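PDB 3WOZ: CLIP-associating protein 2 from Mus musculus, which probably binds tubulin through HEAT-repeat TOG domains, this crystal holding one of them, and thereby contributes to microtubule dynamics. Local coordinates for residues Leu85-Lys94 and Ile127-Gln137; Thr115-Phe125 and Tyr150-Met158. All coordinates share one frame; numbering follows the deposited sequence.

Interaction 1 of 2, residues Leu85-Lys94 and Ile127-Gln137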
loop_
_atom_site.group_PDB
_atom_site.type_symbol
_atom_site.label_atom_id
_atom_site.label_comp_id
_atom_site.label_asym_id
_atom_site.label_seq_id
_atom_site.Cartn_x
_atom_site.Cartn_y
_atom_site.Cartn_z
ATOM N N LEU A 85 -1.833 -8.925 3.290
ATOM C CA LEU A 85 -1.377 -7.542 3.356
ATOM C C LEU A 85 -0.561 -7.100 2.136
ATOM O O LEU A 85 -0.730 -5.975 1.660
ATOM C CB LEU A 85 -0.612 -7.268 4.663
ATOM C CG LEU A 85 -0.048 -5.854 4.880
ATOM C CD1 LEU A 85 -1.139 -4.773 4.825
ATOM C CD2 LEU A 85 0.751 -5.759 6.178
ATOM N N PHE A 86 0.308 -7.978 1.632
ATOM C CA PHE A 86 1.097 -7.654 0.442
ATOM C C PHE A 86 0.182 -7.234 -0.705
ATOM O O PHE A 86 0.419 -6.218 -1.352
ATOM C CB PHE A 86 1.998 -8.826 0.010
ATOM C CG PHE A 86 2.631 -8.631 -1.346
ATOM C CD1 PHE A 86 2.027 -9.142 -2.495
ATOM C CD2 PHE A 86 3.818 -7.911 -1.478
ATOM C CE1 PHE A 86 2.605 -8.951 -3.755
ATOM C CE2 PHE A 86 4.402 -7.715 -2.724
ATOM C CZ PHE A 86 3.798 -8.239 -3.867
ATOM N N VAL A 87 -0.864 -8.022 -0.939
ATOM C CA VAL A 87 -1.814 -7.772 -2.016
ATOM C C VAL A 87 -2.606 -6.488 -1.767
ATOM O O VAL A 87 -2.698 -5.642 -2.646
ATOM C CB VAL A 87 -2.767 -8.980 -2.222
ATOM C CG1 VAL A 87 -3.966 -8.594 -3.078
ATOM C CG2 VAL A 87 -2.009 -10.160 -2.846
ATOM N N LEU A 88 -3.153 -6.343 -0.561
ATOM C CA LEU A 88 -3.934 -5.166 -0.203
ATOM C C LEU A 88 -3.158 -3.873 -0.441
ATOM O O LEU A 88 -3.631 -2.978 -1.140
ATOM C CB LEU A 88 -4.384 -5.253 1.257
ATOM C CG LEU A 88 -5.058 -4.032 1.889
ATOM C CD1 LEU A 88 -6.367 -3.695 1.174
ATOM C CD2 LEU A 88 -5.287 -4.272 3.385
ATOM N N LEU A 89 -1.958 -3.800 0.131
ATOM C CA LEU A 89 -1.170 -2.577 0.129
ATOM C C LEU A 89 -0.624 -2.224 -1.259
ATOM O O LEU A 89 -0.715 -1.064 -1.692
ATOM C CB LEU A 89 -0.042 -2.664 1.166
ATOM C CG LEU A 89 0.935 -1.491 1.295
ATOM C CD1 LEU A 89 0.195 -0.156 1.458
ATOM C CD2 LEU A 89 1.907 -1.727 2.447
ATOM N N THR A 90 -0.079 -3.219 -1.957
ATOM C CA THR A 90 0.498 -2.983 -3.272
ATOM C C THR A 90 -0.567 -2.628 -4.301
ATOM O O THR A 90 -0.352 -1.736 -5.121
ATOM C CB THR A 90 1.344 -4.180 -3.785
ATOM O OG1 THR A 90 0.533 -5.357 -3.842
ATOM C CG2 THR A 90 2.537 -4.421 -2.880
ATOM N N GLN A 91 -1.708 -3.318 -4.253
ATOM C CA GLN A 91 -2.796 -3.037 -5.184
ATOM C C GLN A 91 -3.384 -1.643 -4.959
ATOM O O GLN A 91 -3.741 -0.957 -5.916
ATOM C CB GLN A 91 -3.889 -4.106 -5.110
ATOM C CG GLN A 91 -3.513 -5.435 -5.756
ATOM C CD GLN A 91 -3.358 -5.335 -7.265
ATOM O OE1 GLN A 91 -4.261 -4.873 -7.964
ATOM N NE2 GLN A 91 -2.208 -5.770 -7.773
ATOM N N LEU A 92 -3.467 -1.227 -3.695
ATOM C CA LEU A 92 -3.947 0.112 -3.360
ATOM C C LEU A 92 -2.983 1.188 -3.852
ATOM O O LEU A 92 -3.415 2.247 -4.315
ATOM C CB LEU A 92 -4.193 0.258 -1.857
ATOM C CG LEU A 92 -5.470 -0.314 -1.240
ATOM C CD1 LEU A 92 -5.444 -0.071 0.267
ATOM C CD2 LEU A 92 -6.742 0.295 -1.866
ATOM N N LEU A 93 -1.682 0.912 -3.767
ATOM C CA LEU A 93 -0.677 1.866 -4.244
ATOM C C LEU A 93 -0.688 1.989 -5.767
ATOM O O LEU A 93 -0.500 3.083 -6.307
ATOM C CB LEU A 93 0.720 1.508 -3.733
ATOM C CG LEU A 93 0.960 1.737 -2.238
ATOM C CD1 LEU A 93 2.232 1.024 -1.813
ATOM C CD2 LEU A 93 1.028 3.224 -1.902
ATOM N N LYS A 94 -0.923 0.874 -6.451
ATOM C CA LYS A 94 -1.102 0.890 -7.901
ATOM C C LYS A 94 -2.332 1.718 -8.294
ATOM O O LYS A 94 -2.261 2.543 -9.206
ATOM C CB LYS A 94 -1.201 -0.533 -8.454
ATOM C CG LYS A 94 0.119 -1.291 -8.438
ATOM C CD LYS A 94 -0.039 -2.680 -9.029
ATOM C CE LYS A 94 1.310 -3.221 -9.498
ATOM N NZ LYS A 94 1.242 -4.668 -9.869
ATOM N N ILE A 127 7.119 -4.990 3.013
ATOM C CA ILE A 127 6.371 -5.052 1.761
ATOM C C ILE A 127 6.731 -3.869 0.869
ATOM O O ILE A 127 6.885 -4.023 -0.343
ATOM C CB ILE A 127 4.851 -5.096 2.014
ATOM C CG1 ILE A 127 4.452 -6.480 2.531
ATOM C CG2 ILE A 127 4.063 -4.747 0.746
ATOM C CD1 ILE A 127 3.206 -6.479 3.354
ATOM N N LEU A 128 6.884 -2.699 1.481
ATOM C CA LEU A 128 7.198 -1.488 0.740
ATOM C C LEU A 128 8.607 -1.510 0.145
ATOM O O LEU A 128 8.835 -0.970 -0.937
ATOM C CB LEU A 128 6.995 -0.254 1.620
ATOM C CG LEU A 128 5.553 0.099 2.023
ATOM C CD1 LEU A 128 5.550 1.283 2.962
ATOM C CD2 LEU A 128 4.681 0.387 0.824
HETATM N N MSE A 129 9.548 -2.135 0.848
HETATM C CA MSE A 129 10.910 -2.251 0.333
HETATM C C MSE A 129 10.964 -3.170 -0.890
HETATM O O MSE A 129 11.543 -2.805 -1.910
HETATM C CB MSE A 129 11.889 -2.692 1.426
HETATM C CG MSE A 129 12.110 -1.663 2.538
HETATM SE SE MSE A 129 12.645 0.133 1.967
HETATM C CE MSE A 129 10.895 1.000 1.900
ATOM N N ARG A 130 10.334 -4.339 -0.789
ATOM C CA ARG A 130 10.230 -5.273 -1.915
ATOM C C ARG A 130 9.470 -4.681 -3.107
ATOM O O ARG A 130 9.867 -4.882 -4.256
ATOM C CB ARG A 130 9.586 -6.595 -1.477
ATOM C CG ARG A 130 10.516 -7.515 -0.682
ATOM C CD ARG A 130 9.833 -8.827 -0.279
ATOM N NE ARG A 130 8.768 -8.620 0.704
ATOM C CZ ARG A 130 8.954 -8.549 2.022
ATOM N NH1 ARG A 130 10.172 -8.668 2.541
ATOM N NH2 ARG A 130 7.916 -8.352 2.826
ATOM N N PHE A 131 8.391 -3.948 -2.834
ATOM C CA PHE A 131 7.583 -3.340 -3.894
ATOM C C PHE A 131 8.354 -2.268 -4.668
ATOM O O PHE A 131 8.217 -2.160 -5.886
ATOM C CB PHE A 131 6.280 -2.766 -3.326
ATOM C CG PHE A 131 5.244 -2.433 -4.371
ATOM C CD1 PHE A 131 4.905 -3.352 -5.361
ATOM C CD2 PHE A 131 4.580 -1.210 -4.340
ATOM C CE1 PHE A 131 3.939 -3.050 -6.318
ATOM C CE2 PHE A 131 3.608 -0.900 -5.290
ATOM C CZ PHE A 131 3.290 -1.821 -6.282
ATOM N N THR A 132 9.165 -1.492 -3.953
ATOM C CA THR A 132 10.004 -0.457 -4.555
ATOM C C THR A 132 10.974 -1.044 -5.589
ATOM O O THR A 132 11.176 -0.463 -6.656
ATOM C CB THR A 132 10.775 0.328 -3.470
ATOM O OG1 THR A 132 9.840 0.966 -2.590
ATOM C CG2 THR A 132 11.686 1.391 -4.086
ATOM N N VAL A 133 11.550 -2.203 -5.273
ATOM C CA VAL A 133 12.504 -2.861 -6.167
ATOM C C VAL A 133 11.837 -3.827 -7.154
ATOM O O VAL A 133 12.462 -4.231 -8.139
ATOM C CB VAL A 133 13.633 -3.603 -5.385
ATOM C CG1 VAL A 133 14.162 -2.736 -4.258
ATOM C CG2 VAL A 133 13.150 -4.948 -4.845
ATOM N N ASP A 134 10.575 -4.178 -6.892
ATOM C CA ASP A 134 9.870 -5.227 -7.638
ATOM C C ASP A 134 10.176 -5.180 -9.134
ATOM O O ASP A 134 9.904 -4.180 -9.810
ATOM C CB ASP A 134 8.359 -5.171 -7.381
ATOM C CG ASP A 134 7.682 -6.526 -7.550
ATOM O OD1 ASP A 134 7.856 -7.165 -8.615
ATOM O OD2 ASP A 134 6.958 -6.946 -6.619
ATOM N N GLN A 135 10.757 -6.274 -9.625
ATOM C CA GLN A 135 11.307 -6.358 -10.978
ATOM C C GLN A 135 10.292 -6.871 -12.004
ATOM O O GLN A 135 10.510 -6.752 -13.214
ATOM C CB GLN A 135 12.550 -7.258 -10.972
ATOM C CG GLN A 135 13.546 -6.993 -12.102
ATOM C CD GLN A 135 14.520 -5.874 -11.779
ATOM O OE1 GLN A 135 15.184 -5.891 -10.740
ATOM N NE2 GLN A 135 14.618 -4.898 -12.678
ATOM N N THR A 136 9.182 -7.429 -11.522
ATOM C CA THR A 136 8.151 -8.008 -12.397
ATOM C C THR A 136 7.134 -6.968 -12.890
ATOM O O THR A 136 5.980 -7.304 -13.188
ATOM C CB THR A 136 7.409 -9.179 -11.706
ATOM O OG1 THR A 136 6.823 -8.723 -10.478
ATOM C CG2 THR A 136 8.363 -10.336 -11.422
ATOM N N GLN A 137 7.581 -5.716 -12.989
ATOM C CA GLN A 137 6.729 -4.571 -13.335
ATOM C C GLN A 137 7.566 -3.294 -13.410
ATOM O O GLN A 137 8.665 -3.231 -12.850
ATOM C CB GLN A 137 5.607 -4.398 -12.302
ATOM C CG GLN A 137 6.097 -4.273 -10.861
ATOM C CD GLN A 137 4.969 -4.099 -9.872
ATOM O OE1 GLN A 137 4.223 -5.037 -9.584
ATOM N NE2 GLN A 137 4.840 -2.891 -9.339
HETATM O O HOH W 1 2.461 -6.335 -8.087
#
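Ile-127 is a knob set into a hole on helix 85-96, walled by Leu-85, Phe-86, Leu-89 and Thr-90. Its two branches work separately. Ile-127 CD1 reaches Leu-85 CG at 3.6 Å and lies close to Phe-86 N, while CG2 touches both the Phe-86 ring and the Thr-90 methyl. One turn on, the Phe-131 ring takes that same methyl over one face: Thr-90 CG2 stands 3.8 Å from the ring centroid, 19° off the normal, a CH-pi contact. Lys-94 CG meets the rim of this ring near its plane. Alongside, Leu-128 CD2 touches both Leu-89 CD2 and Leu-93 CD1, the latter at 3.7 Å, with the side chains crossing at about a right angle.

Beyond this apolar strip, Lys-94 extends past the ring until its NZ donates to Gln-137 OE1 at 3.0 Å, coming from above the amide's carbonyl plane. A water bridges the same two atoms. The Thr-90 methyl is aimed by its hydroxyl: chi1 of 58° turns Thr-90 OG1 back to Phe-86 O at 2.6 Å, leaving CG2 directed at the Phe-131 ring. Phe-86 O thus accepts from Thr-90 N and OG1, reached from opposite faces of its plane. After the helix, Asp-134 OD1 takes the backbone N of Thr-136 in an Asx turn and also its OG1, shaping the loop that leads to Gln-137.

A serine in place of Phe-131 would probably open a gap beneath the Thr-90 methyl and take away the ring rim that Lys-94 CG rests on. With segments 85-94 and 127-133 inclined at 51°, the grip rests on shape and apolar burial, while the single direct hydrogen bond, Lys-94 to Gln-137, ties the loop after helix 121-133 to helix 85-96.

Interaction 2 of 2, residues Thr115-Phe125 and Tyr150-Met158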
loop_
_atom_site.group_PDB
_atom_site.type_symbol
_atom_site.label_atom_id
_atom_site.label_comp_id
_atom_site.label_asym_id
_atom_site.label_seq_id
_atom_site.Cartn_x
_atom_site.Cartn_y
_atom_site.Cartn_z
ATOM N N THR A 115 -5.395 0.994 6.183
ATOM C CA THR A 115 -4.343 -0.027 6.118
ATOM C C THR A 115 -3.154 0.355 6.990
ATOM O O THR A 115 -2.706 -0.437 7.810
ATOM C CB THR A 115 -3.853 -0.243 4.668
ATOM O OG1 THR A 115 -4.966 -0.597 3.845
ATOM C CG2 THR A 115 -2.799 -1.361 4.593
ATOM N N ARG A 116 -2.668 1.577 6.816
ATOM C CA ARG A 116 -1.462 2.047 7.497
ATOM C C ARG A 116 -1.570 2.009 9.016
ATOM O O ARG A 116 -0.573 1.763 9.698
ATOM C CB ARG A 116 -1.115 3.457 7.028
ATOM C CG ARG A 116 0.368 3.811 7.084
ATOM C CD ARG A 116 0.654 5.002 6.158
ATOM N NE ARG A 116 -0.273 6.092 6.445
ATOM C CZ ARG A 116 -1.143 6.620 5.589
ATOM N NH1 ARG A 116 -1.231 6.199 4.327
ATOM N NH2 ARG A 116 -1.922 7.599 6.008
ATOM N N GLU A 117 -2.776 2.241 9.537
ATOM C CA GLU A 117 -2.996 2.246 10.982
ATOM C C GLU A 117 -3.494 0.904 11.523
ATOM O O GLU A 117 -3.692 0.763 12.727
ATOM C CB GLU A 117 -3.953 3.386 11.392
ATOM C CG GLU A 117 -5.415 3.178 10.990
ATOM C CD GLU A 117 -6.299 4.395 11.271
ATOM O OE1 GLU A 117 -5.777 5.526 11.355
ATOM O OE2 GLU A 117 -7.529 4.221 11.397
ATOM N N SER A 118 -3.686 -0.076 10.643
ATOM C CA SER A 118 -4.286 -1.352 11.051
ATOM C C SER A 118 -3.316 -2.548 11.123
ATOM O O SER A 118 -3.695 -3.621 11.577
ATOM C CB SER A 118 -5.463 -1.704 10.136
ATOM O OG SER A 118 -6.420 -0.658 10.098
ATOM N N PHE A 119 -2.077 -2.362 10.683
ATOM C CA PHE A 119 -1.140 -3.484 10.557
ATOM C C PHE A 119 0.209 -3.149 11.176
ATOM O O PHE A 119 0.566 -1.979 11.240
ATOM C CB PHE A 119 -0.958 -3.860 9.082
ATOM C CG PHE A 119 -2.188 -4.434 8.443
ATOM C CD1 PHE A 119 -2.499 -5.786 8.589
ATOM C CD2 PHE A 119 -3.035 -3.629 7.683
ATOM C CE1 PHE A 119 -3.634 -6.324 7.993
ATOM C CE2 PHE A 119 -4.177 -4.159 7.087
ATOM C CZ PHE A 119 -4.477 -5.507 7.240
ATOM N N PRO A 120 0.975 -4.174 11.617
ATOM C CA PRO A 120 2.301 -3.881 12.181
ATOM C C PRO A 120 3.169 -3.098 11.203
ATOM O O PRO A 120 3.134 -3.361 10.003
ATOM C CB PRO A 120 2.900 -5.270 12.437
ATOM C CG PRO A 120 1.724 -6.185 12.537
ATOM C CD PRO A 120 0.686 -5.621 11.607
ATOM N N ASN A 121 3.930 -2.140 11.722
ATOM C CA ASN A 121 4.741 -1.254 10.892
ATOM C C ASN A 121 5.872 -1.965 10.138
ATOM O O ASN A 121 6.085 -1.705 8.951
ATOM C CB ASN A 121 5.298 -0.095 11.725
ATOM C CG ASN A 121 4.223 0.906 12.149
ATOM O OD1 ASN A 121 3.259 1.158 11.418
ATOM N ND2 ASN A 121 4.400 1.496 13.329
ATOM N N ASP A 122 6.593 -2.849 10.828
ATOM C CA ASP A 122 7.709 -3.577 10.215
ATOM C C ASP A 122 7.250 -4.373 8.994
ATOM O O ASP A 122 7.875 -4.294 7.933
ATOM C CB ASP A 122 8.443 -4.472 11.235
ATOM C CG ASP A 122 7.539 -5.517 11.882
ATOM O OD1 ASP A 122 6.302 -5.314 11.956
ATOM O OD2 ASP A 122 8.078 -6.551 12.335
ATOM N N LEU A 123 6.143 -5.099 9.147
ATOM C CA LEU A 123 5.542 -5.881 8.058
ATOM C C LEU A 123 5.140 -5.011 6.857
ATOM O O LEU A 123 5.404 -5.375 5.702
ATOM C CB LEU A 123 4.324 -6.670 8.554
ATOM C CG LEU A 123 4.453 -7.763 9.626
ATOM C CD1 LEU A 123 3.098 -8.417 9.823
ATOM C CD2 LEU A 123 5.497 -8.828 9.285
ATOM N N GLN A 124 4.500 -3.875 7.133
ATOM C CA GLN A 124 4.163 -2.899 6.093
ATOM C C GLN A 124 5.427 -2.417 5.394
ATOM O O GLN A 124 5.484 -2.366 4.168
ATOM C CB GLN A 124 3.463 -1.680 6.685
ATOM C CG GLN A 124 2.096 -1.914 7.279
ATOM C CD GLN A 124 1.434 -0.600 7.633
ATOM O OE1 GLN A 124 1.113 -0.338 8.792
ATOM N NE2 GLN A 124 1.268 0.254 6.636
ATOM N N PHE A 125 6.430 -2.051 6.188
ATOM C CA PHE A 125 7.677 -1.501 5.663
ATOM C C PHE A 125 8.411 -2.492 4.760
ATOM O O PHE A 125 8.958 -2.104 3.725
ATOM C CB PHE A 125 8.591 -1.039 6.800
ATOM C CG PHE A 125 9.808 -0.287 6.332
ATOM C CD1 PHE A 125 11.053 -0.911 6.291
ATOM C CD2 PHE A 125 9.705 1.039 5.916
ATOM C CE1 PHE A 125 12.185 -0.220 5.856
ATOM C CE2 PHE A 125 10.830 1.740 5.478
ATOM C CZ PHE A 125 12.072 1.109 5.445
ATOM N N TYR A 150 3.592 7.090 0.910
ATOM C CA TYR A 150 3.203 6.103 1.909
ATOM C C TYR A 150 4.382 5.745 2.822
ATOM O O TYR A 150 4.229 5.733 4.049
ATOM C CB TYR A 150 2.614 4.862 1.238
ATOM C CG TYR A 150 1.882 3.928 2.181
ATOM C CD1 TYR A 150 2.583 3.050 3.014
ATOM C CD2 TYR A 150 0.492 3.909 2.230
ATOM C CE1 TYR A 150 1.914 2.185 3.877
ATOM C CE2 TYR A 150 -0.184 3.043 3.083
ATOM C CZ TYR A 150 0.535 2.188 3.907
ATOM O OH TYR A 150 -0.131 1.327 4.748
ATOM N N ILE A 151 5.549 5.472 2.230
ATOM C CA ILE A 151 6.783 5.256 3.010
ATOM C C ILE A 151 6.956 6.388 4.002
ATOM O O ILE A 151 7.076 6.153 5.199
ATOM C CB ILE A 151 8.083 5.239 2.147
ATOM C CG1 ILE A 151 7.928 4.442 0.846
ATOM C CG2 ILE A 151 9.290 4.778 2.988
ATOM C CD1 ILE A 151 7.964 2.959 0.981
ATOM N N GLU A 152 6.967 7.618 3.487
ATOM C CA GLU A 152 7.186 8.800 4.311
ATOM C C GLU A 152 6.234 8.847 5.504
ATOM O O GLU A 152 6.667 9.093 6.627
ATOM C CB GLU A 152 7.061 10.086 3.491
ATOM C CG GLU A 152 7.913 11.218 4.059
ATOM C CD GLU A 152 7.222 12.566 4.062
ATOM O OE1 GLU A 152 6.443 12.857 3.127
ATOM O OE2 GLU A 152 7.481 13.348 5.006
ATOM N N THR A 153 4.946 8.604 5.260
ATOM C CA THR A 153 3.943 8.637 6.333
ATOM C C THR A 153 4.148 7.487 7.326
ATOM O O THR A 153 3.986 7.666 8.533
ATOM C CB THR A 153 2.510 8.625 5.765
ATOM O OG1 THR A 153 2.403 9.602 4.722
ATOM C CG2 THR A 153 1.487 8.941 6.848
ATOM N N LEU A 154 4.522 6.314 6.815
ATOM C CA LEU A 154 4.795 5.153 7.664
ATOM C C LEU A 154 6.012 5.402 8.551
ATOM O O LEU A 154 6.047 4.966 9.703
ATOM C CB LEU A 154 5.001 3.885 6.821
ATOM C CG LEU A 154 5.103 2.556 7.584
ATOM C CD1 LEU A 154 3.765 2.167 8.207
ATOM C CD2 LEU A 154 5.612 1.443 6.681
ATOM N N ALA A 155 6.994 6.115 8.007
ATOM C CA ALA A 155 8.218 6.449 8.731
ATOM C C ALA A 155 7.957 7.346 9.940
ATOM O O ALA A 155 8.690 7.283 10.929
ATOM C CB ALA A 155 9.228 7.097 7.793
ATOM N N LYS A 156 6.911 8.169 9.856
ATOM C CA LYS A 156 6.519 9.064 10.946
ATOM C C LYS A 156 5.872 8.329 12.122
ATOM O O LYS A 156 5.750 8.886 13.213
ATOM C CB LYS A 156 5.571 10.168 10.444
ATOM C CG LYS A 156 6.060 10.960 9.227
ATOM C CD LYS A 156 7.368 11.698 9.497
ATOM C CE LYS A 156 7.940 12.309 8.225
ATOM N NZ LYS A 156 7.148 13.484 7.756
ATOM N N GLN A 157 5.449 7.089 11.897
ATOM C CA GLN A 157 4.799 6.305 12.948
ATOM C C GLN A 157 5.589 5.053 13.365
ATOM O O GLN A 157 5.197 4.344 14.292
ATOM C CB GLN A 157 3.356 5.948 12.545
ATOM C CG GLN A 157 3.216 4.984 11.362
ATOM C CD GLN A 157 1.765 4.644 11.037
ATOM O OE1 GLN A 157 0.936 5.532 10.838
ATOM N NE2 GLN A 157 1.457 3.355 10.969
HETATM N N MSE A 158 6.697 4.791 12.679
HETATM C CA MSE A 158 7.510 3.600 12.929
HETATM C C MSE A 158 8.380 3.695 14.176
HETATM O O MSE A 158 8.661 4.785 14.674
HETATM C CB MSE A 158 8.419 3.331 11.733
HETATM C CG MSE A 158 7.844 2.399 10.698
HETATM SE SE MSE A 158 8.842 2.527 9.040
HETATM C CE MSE A 158 10.467 1.555 9.510
HETATM O O HOH W 2 -0.984 6.362 9.104
#
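Thr-115 and Arg-116, on helix 102-118, meet the phenol end of Tyr-150 in the HEAT-repeat stack of this TOG domain. Thr-115 offers CG2 to the hydroxyl. Arg-116 lays its aliphatic part across the Tyr-150 ring, CD 3.7 Å from the centroid and 15° off the normal, a CH-pi contact. The bend at chi3 (51°) then brings the guanidinium, edge first, over the CD2-CE2 rim of the same face, the planes 74° apart, with the Thr-153 methyl over one guanidinium face. Its charge is met by a salt bridge to Asp-113, while a water links Arg-116 NE to Gln-157 OE1.

The chain turns through Phe-119 and Pro-120, the N-cap of helix 121-133, whose first turn, 121-125, runs nearly antiparallel to 150-155. Asn-121 presents OD1 to Gln-157 and packs its CB on Met-158 CG. Gln-124 helps to enclose Leu-154, a knob in a hole completed by Arg-116, Asn-121 and Phe-125; Leu-154 CD1 lies 3.4 Å from Asn-121 OD1. The Phe-125 ring receives selenomethionine Met-158: Met-158 CE stands over one face, 3.8 Å from the centroid, and SE lies obliquely in a Met-aromatic contact. Leu-199 of helix 186-202 also touches Phe-125.

Gln-157 ties the two ends of the turn together. Its NE2 donates at 2.9 Å to Arg-116 O, approaching from above that carbonyl plane, and equally far, but straighter at 171°, to Asn-121 OD1, which lies exactly in the Gln-157 amide plane.

How the interactions relate
After four N-terminal helices the chain forms helix 85-96, then helix 102-118, turns into helix 121-133 and continues to helix 141-155. Interaction 1 closes a loop of 32 residues when 127-137 returns to 85-94; interaction 2 closes one of 24 when 150-158 reaches 115-125. Their segments alternate, so the two closures cross rather than nest. Helix 121-133 serves both. Together they tie four consecutive helices of the TOG domain, and the contacts meet directly: Leu-89 CD1 lies 3.4 Å from Tyr-150 CZ, Leu-128 packs on Tyr-150 and Ile-151, and Leu-85 CD1 touches the Phe-119 ring.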